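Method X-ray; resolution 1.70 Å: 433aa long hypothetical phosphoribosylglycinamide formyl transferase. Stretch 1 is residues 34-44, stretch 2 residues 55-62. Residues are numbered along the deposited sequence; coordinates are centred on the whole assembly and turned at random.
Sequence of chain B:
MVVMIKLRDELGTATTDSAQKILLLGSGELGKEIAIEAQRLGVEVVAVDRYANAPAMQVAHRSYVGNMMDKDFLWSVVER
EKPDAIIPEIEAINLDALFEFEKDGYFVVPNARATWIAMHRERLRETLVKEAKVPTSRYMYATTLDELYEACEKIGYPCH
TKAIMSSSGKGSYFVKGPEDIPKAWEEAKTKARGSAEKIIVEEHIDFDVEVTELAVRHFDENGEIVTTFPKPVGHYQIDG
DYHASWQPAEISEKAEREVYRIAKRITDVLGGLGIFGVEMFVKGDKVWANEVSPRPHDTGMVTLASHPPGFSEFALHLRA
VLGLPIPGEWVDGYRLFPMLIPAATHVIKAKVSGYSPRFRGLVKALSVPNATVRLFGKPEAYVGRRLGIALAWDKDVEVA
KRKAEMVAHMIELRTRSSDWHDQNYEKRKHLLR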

ATOM      1  N   ILE B  34       9.116   0.851   0.747  1.00 13.76           N
ATOM      2  CA  ILE B  34       9.750  -0.200  -0.072  1.00 14.87           C
ATOM      3  C   ILE B  34       9.421  -1.551   0.616  1.00 16.09           C
ATOM      4  O   ILE B  34       9.104  -2.550  -0.028  1.00 14.94           O
ATOM      5  CB  ILE B  34      11.286  -0.035  -0.109  1.00 14.12           C
ATOM      6  CG1 ILE B  34      11.639   1.265  -0.856  1.00 15.96           C
ATOM      7  CG2 ILE B  34      11.954  -1.256  -0.806  1.00 16.23           C
ATOM      8  CD1 ILE B  34      13.109   1.635  -0.713  1.00 21.54           C
ATOM      9  N   ALA B  35       9.459  -1.576   1.948  1.00 14.48           N
ATOM     10  CA  ALA B  35       9.156  -2.817   2.641  1.00 12.24           C
ATOM     11  C   ALA B  35       7.725  -3.258   2.389  1.00 13.38           C
ATOM     12  O   ALA B  35       7.438  -4.461   2.287  1.00 14.13           O
ATOM     13  CB  ALA B  35       9.410  -2.645   4.183  1.00 14.65           C
ATOM     14  N   ILE B  36       6.807  -2.299   2.354  1.00 12.64           N
ATOM     15  CA  ILE B  36       5.397  -2.640   2.104  1.00 13.21           C
ATOM     16  C   ILE B  36       5.224  -3.227   0.698  1.00 15.07           C
ATOM     17  O   ILE B  36       4.512  -4.220   0.519  1.00 15.60           O
ATOM     18  CB  ILE B  36       4.510  -1.362   2.322  1.00 14.40           C
ATOM     19  CG1 ILE B  36       4.333  -1.145   3.819  1.00 12.36           C
ATOM     20  CG2 ILE B  36       3.099  -1.579   1.737  1.00 17.30           C
ATOM     21  CD1 ILE B  36       3.697   0.188   4.154  1.00 16.52           C
ATOM     22  N   GLU B  37       5.862  -2.651  -0.316  1.00 13.39           N
ATOM     23  CA  GLU B  37       5.701  -3.306  -1.649  1.00 14.50           C
ATOM     24  C   GLU B  37       6.361  -4.679  -1.672  1.00 16.58           C
ATOM     25  O   GLU B  37       5.832  -5.646  -2.268  1.00 16.40           O
ATOM     26  CB  GLU B  37       6.316  -2.443  -2.728  1.00 18.06           C
ATOM     27  CG  GLU B  37       6.127  -3.071  -4.136  1.00 20.31           C
ATOM     28  CD  GLU B  37       4.643  -3.201  -4.568  1.00 34.95           C
ATOM     29  OE1 GLU B  37       3.737  -2.459  -4.058  1.00 20.35           O
ATOM     30  OE2 GLU B  37       4.408  -4.042  -5.453  1.00 24.33           O
ATOM     31  N   ALA B  38       7.495  -4.791  -0.990  1.00 13.13           N
ATOM     32  CA  ALA B  38       8.158  -6.123  -0.940  1.00 14.32           C
ATOM     33  C   ALA B  38       7.213  -7.136  -0.288  1.00 14.87           C
ATOM     34  O   ALA B  38       7.013  -8.240  -0.782  1.00 15.68           O
ATOM     35  CB  ALA B  38       9.464  -6.022  -0.138  1.00 14.90           C
ATOM     36  N   GLN B  39       6.620  -6.770   0.853  1.00 14.93           N
ATOM     37  CA  GLN B  39       5.650  -7.686   1.486  1.00 14.51           C
ATOM     38  C   GLN B  39       4.516  -8.012   0.554  1.00 14.42           C
ATOM     39  O   GLN B  39       4.029  -9.133   0.532  1.00 15.45           O
ATOM     40  CB  GLN B  39       5.049  -7.089   2.754  1.00 13.00           C
ATOM     41  CG  GLN B  39       6.113  -7.012   3.870  1.00 15.14           C
ATOM     42  CD  GLN B  39       6.195  -8.288   4.702  1.00 17.48           C
ATOM     43  OE1 GLN B  39       5.770  -9.360   4.289  1.00 18.11           O
ATOM     44  NE2 GLN B  39       6.745  -8.164   5.904  1.00 15.23           N
ATOM     45  N   ARG B  40       4.059  -7.034  -0.206  1.00 13.44           N
ATOM     46  CA  ARG B  40       2.991  -7.272  -1.154  1.00 14.13           C
ATOM     47  C   ARG B  40       3.349  -8.225  -2.305  1.00 18.41           C
ATOM     48  O   ARG B  40       2.440  -8.759  -2.948  1.00 16.15           O
ATOM     49  CB  ARG B  40       2.482  -5.942  -1.700  1.00 13.21           C
ATOM     50  CG  ARG B  40       1.481  -5.282  -0.751  1.00 19.18           C
ATOM     51  CD  ARG B  40       1.141  -3.893  -1.245  1.00 16.75           C
ATOM     52  NE  ARG B  40      -0.081  -3.390  -0.568  1.00 17.28           N
ATOM     53  CZ  ARG B  40      -0.500  -2.139  -0.703  1.00 23.29           C
ATOM     54  NH1 ARG B  40       0.203  -1.262  -1.443  1.00 17.96           N
ATOM     55  NH2 ARG B  40      -1.667  -1.794  -0.186  1.00 18.78           N
ATOM     56  N   LEU B  41       4.648  -8.481  -2.501  1.00 13.86           N
ATOM     57  CA  LEU B  41       5.130  -9.404  -3.533  1.00 14.62           C
ATOM     58  C   LEU B  41       5.699 -10.679  -2.869  1.00 12.34           C
ATOM     59  O   LEU B  41       6.304 -11.515  -3.536  1.00 15.91           O
ATOM     60  CB  LEU B  41       6.218  -8.728  -4.359  1.00 14.30           C
ATOM     61  CG  LEU B  41       5.768  -7.577  -5.246  1.00 18.23           C
ATOM     62  CD1 LEU B  41       6.953  -6.957  -5.955  1.00 19.75           C
ATOM     63  CD2 LEU B  41       4.797  -8.135  -6.283  1.00 21.75           C
ATOM     64  N   GLY B  42       5.497 -10.837  -1.553  1.00 13.22           N
ATOM     65  CA  GLY B  42       6.032 -12.005  -0.889  1.00 13.96           C
ATOM     66  C   GLY B  42       7.559 -12.035  -0.815  1.00 15.11           C
ATOM     67  O   GLY B  42       8.146 -13.119  -0.725  1.00 15.08           O
ATOM     68  N   VAL B  43       8.192 -10.862  -0.852  1.00 13.86           N
ATOM     69  CA  VAL B  43       9.648 -10.757  -0.779  1.00 15.17           C
ATOM     70  C   VAL B  43      10.054 -10.520   0.686  1.00 16.97           C
ATOM     71  O   VAL B  43       9.427  -9.721   1.391  1.00 15.11           O
ATOM     72  CB  VAL B  43      10.159  -9.627  -1.671  1.00 13.01           C
ATOM     73  CG1 VAL B  43      11.682  -9.389  -1.438  1.00 13.01           C
ATOM     74  CG2 VAL B  43       9.945 -10.070  -3.180  1.00 17.41           C
ATOM     75  N   GLU B  44      11.099 -11.226   1.123  1.00 13.82           N
ATOM     76  CA  GLU B  44      11.528 -11.146   2.513  1.00 12.53           C
ATOM     77  C   GLU B  44      12.286  -9.843   2.738  1.00 10.60           C
ATOM     78  O   GLU B  44      13.134  -9.469   1.940  1.00 13.61           O
ATOM     79  CB  GLU B  44      12.417 -12.359   2.826  1.00 12.01           C
ATOM     80  CG  GLU B  44      12.682 -12.538   4.355  1.00 16.10           C
ATOM     81  CD  GLU B  44      13.088 -13.967   4.729  1.00 18.15           C
ATOM     82  OE1 GLU B  44      13.983 -14.114   5.592  1.00 17.67           O
ATOM     83  OE2 GLU B  44      12.497 -14.939   4.189  1.00 16.12           O
ATOM     84  N   PRO B  55      10.466   2.937  11.374  1.00 15.46           N
ATOM     85  CA  PRO B  55       9.315   2.655  10.505  1.00 17.49           C
ATOM     86  C   PRO B  55       9.381   1.383   9.671  1.00 15.54           C
ATOM     87  O   PRO B  55       8.453   0.561   9.720  1.00 15.98           O
ATOM     88  CB  PRO B  55       9.193   3.936   9.669  1.00 15.43           C
ATOM     89  CG  PRO B  55       9.635   5.024  10.653  1.00 14.64           C
ATOM     90  CD  PRO B  55      10.874   4.350  11.329  1.00 15.33           C
ATOM     91  N   ALA B  56      10.471   1.194   8.916  1.00 14.98           N
ATOM     92  CA  ALA B  56      10.562  -0.005   8.071  1.00 12.79           C
ATOM     93  C   ALA B  56      10.730  -1.292   8.868  1.00 14.56           C
ATOM     94  O   ALA B  56      10.322  -2.374   8.416  1.00 15.21           O
ATOM     95  CB  ALA B  56      11.700   0.148   7.066  1.00 13.72           C
ATOM     96  N   MET B  57      11.334  -1.202  10.052  1.00 14.80           N
ATOM     97  CA  MET B  57      11.519  -2.380  10.893  1.00 14.05           C
ATOM     98  C   MET B  57      10.148  -2.927  11.341  1.00 14.33           C
ATOM     99  O   MET B  57       9.988  -4.129  11.507  1.00 15.14           O
ATOM    100  CB  MET B  57      12.332  -2.022  12.155  1.00 13.11           C
ATOM    101  CG  MET B  57      13.804  -1.788  11.830  1.00 12.99           C
ATOM    102  SD  MET B  57      14.617  -1.274  13.359  1.00 14.05           S
ATOM    103  CE  MET B  57      16.264  -0.829  12.644  1.00 16.32           C
ATOM    104  N   GLN B  58       9.160  -2.042  11.513  1.00 12.10           N
ATOM    105  CA  GLN B  58       7.842  -2.492  11.996  1.00 13.05           C
ATOM    106  C   GLN B  58       7.122  -3.368  10.963  1.00 15.47           C
ATOM    107  O   GLN B  58       6.399  -4.300  11.312  1.00 14.64           O
ATOM    108  CB  GLN B  58       6.969  -1.267  12.362  1.00 11.19           C
ATOM    109  CG  GLN B  58       7.536  -0.567  13.648  1.00 10.74           C
ATOM    110  CD  GLN B  58       6.730   0.642  14.020  1.00 11.45           C
ATOM    111  OE1 GLN B  58       5.511   0.617  13.941  1.00 14.17           O
ATOM    112  NE2 GLN B  58       7.404   1.714  14.430  1.00 13.29           N
ATOM    113  N   VAL B  59       7.381  -3.079   9.689  1.00 13.40           N
ATOM    114  CA  VAL B  59       6.749  -3.816   8.582  1.00 11.61           C
ATOM    115  C   VAL B  59       7.622  -4.989   8.086  1.00 13.83           C
ATOM    116  O   VAL B  59       7.111  -5.955   7.553  1.00 21.80           O
ATOM    117  CB  VAL B  59       6.475  -2.858   7.399  1.00 16.83           C
ATOM    118  CG1 VAL B  59       6.177  -3.652   6.108  1.00 26.53           C
ATOM    119  CG2 VAL B  59       5.225  -1.980   7.764  1.00 18.65           C
ATOM    120  N   ALA B  60       8.912  -4.912   8.362  1.00 14.76           N
ATOM    121  CA  ALA B  60       9.853  -5.934   7.931  1.00 14.84           C
ATOM    122  C   ALA B  60       9.705  -7.266   8.656  1.00 16.77           C
ATOM    123  O   ALA B  60       9.125  -7.370   9.744  1.00 17.37           O
ATOM    124  CB  ALA B  60      11.280  -5.402   8.127  1.00 13.80           C
ATOM    125  N   HIS B  61      10.233  -8.302   8.039  1.00 14.74           N
ATOM    126  CA  HIS B  61      10.231  -9.615   8.680  1.00 13.45           C
ATOM    127  C   HIS B  61      11.230  -9.651   9.861  1.00 19.63           C
ATOM    128  O   HIS B  61      10.951 -10.273  10.893  1.00 19.65           O
ATOM    129  CB  HIS B  61      10.666 -10.674   7.669  1.00 13.90           C
ATOM    130  CG  HIS B  61       9.656 -10.890   6.588  1.00 14.09           C
ATOM    131  ND1 HIS B  61       9.732 -10.255   5.369  1.00 15.65           N
ATOM    132  CD2 HIS B  61       8.534 -11.665   6.550  1.00 14.13           C
ATOM    133  CE1 HIS B  61       8.698 -10.615   4.622  1.00 14.38           C
ATOM    134  NE2 HIS B  61       7.956 -11.465   5.314  1.00 13.86           N
ATOM    135  N   ARG B  62      12.387  -9.002   9.720  1.00 15.04           N
ATOM    136  CA  ARG B  62      13.392  -9.020  10.808  1.00 15.20           C
ATOM    137  C   ARG B  62      14.151  -7.703  10.775  1.00 15.88           C
ATOM    138  O   ARG B  62      14.192  -7.038   9.730  1.00 15.51           O
ATOM    139  CB  ARG B  62      14.466 -10.107  10.543  1.00 20.54           C
ATOM    140  CG  ARG B  62      14.309 -11.511  11.068  1.00 40.81           C
ATOM    141  CD  ARG B  62      15.683 -12.283  10.846  1.00 36.52           C
ATOM    142  NE  ARG B  62      16.163 -12.409   9.447  1.00 23.65           N
ATOM    143  CZ  ARG B  62      15.403 -12.877   8.462  1.00 20.68           C
ATOM    144  NH1 ARG B  62      14.156 -13.256   8.707  1.00 21.44           N
ATOM    145  NH2 ARG B  62      15.872 -12.973   7.223  1.00 18.12           N
TER

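The two stretches belong to one chain and lie side by side, burying 443 Å² between them when both sides are summed. The first begins inside a helix, which runs through residues 34-40 before the chain turns toward E44; the second starts as a short, weakly bonded helix, about 55-59, and continues without regular helix to R62. The two helix axes run nearly parallel, 15° apart, and approach to 9.3 Å. Small residues mark the place where the backbones draw near: the CA of A35 lies 6.2 Å from the CA of A60. Further along, the CA of E44 lies 6.5 Å from the CA of H61, so the contact continues past the ends of both helices.

The helix of the first stretch is held by regular bonds such as Q39 N to A35 O, 2.8 Å. It gives way to a turn in which L41 N and V43 N both bond to A38 O, each at 2.9 Å. G42 has a positive phi of 68°, a conformation that by itself favours glycine. In the second stretch the bond from A60 N to A56 O, 2.9 Å, spans a full helical turn, whereas that from V59 N to A56 O, 3.3 Å, is weak.

Apolar packing centres on V59, whose CA-to-CB bond points toward the first stretch. Its CG1 lies 3.9 Å from A35 CB and also 3.9 Å from I36 CG1. The methyl of A35 is short enough to fit where the backbones are close, while I36, whose CA-to-CB bond points sideways, reaches the same valine methyl with its longer side chain. The aliphatic part of Q39 adds to this patch, its CG 4.0 Å from V59 CG1.

The amide end of Q39 supplies the polar counterpart. Its NE2 donates a hydrogen bond to V59 O, 2.8 Å long with an angle of 148° at the hydrogen. Glutamine suits this buried place because its methylenes can pack against valine while its uncharged amide satisfies a backbone carbonyl. Although Q39 OE1 comes within 3.2 Å of H61 NE2, the angle is too poor for a hydrogen bond.

H61 is the residue of its stretch most covered by the other. Its ring has Q39 NE2 over one face and V43 O at its edge, 3.4 Å from H61 CE1, while E44 CA is 3.5 Å from H61 ND1. A flat imidazole can thus fill the space with close contacts and no direct hydrogen bond across the interface.

Charge pairing closes the contact. The CA-to-CB bonds of E44 and R62 both point sideways, but the ends of the side chains come nearer and form a salt bridge. R62 NH2 donates to E44 OE1 at 2.7 Å and 164°, and R62 NH1 adds a weak bond to the same OE1 at 3.2 Å. The carboxylate oxygen lies near the guanidinium plane, where the N-H groups point, so direction reinforces opposite charge.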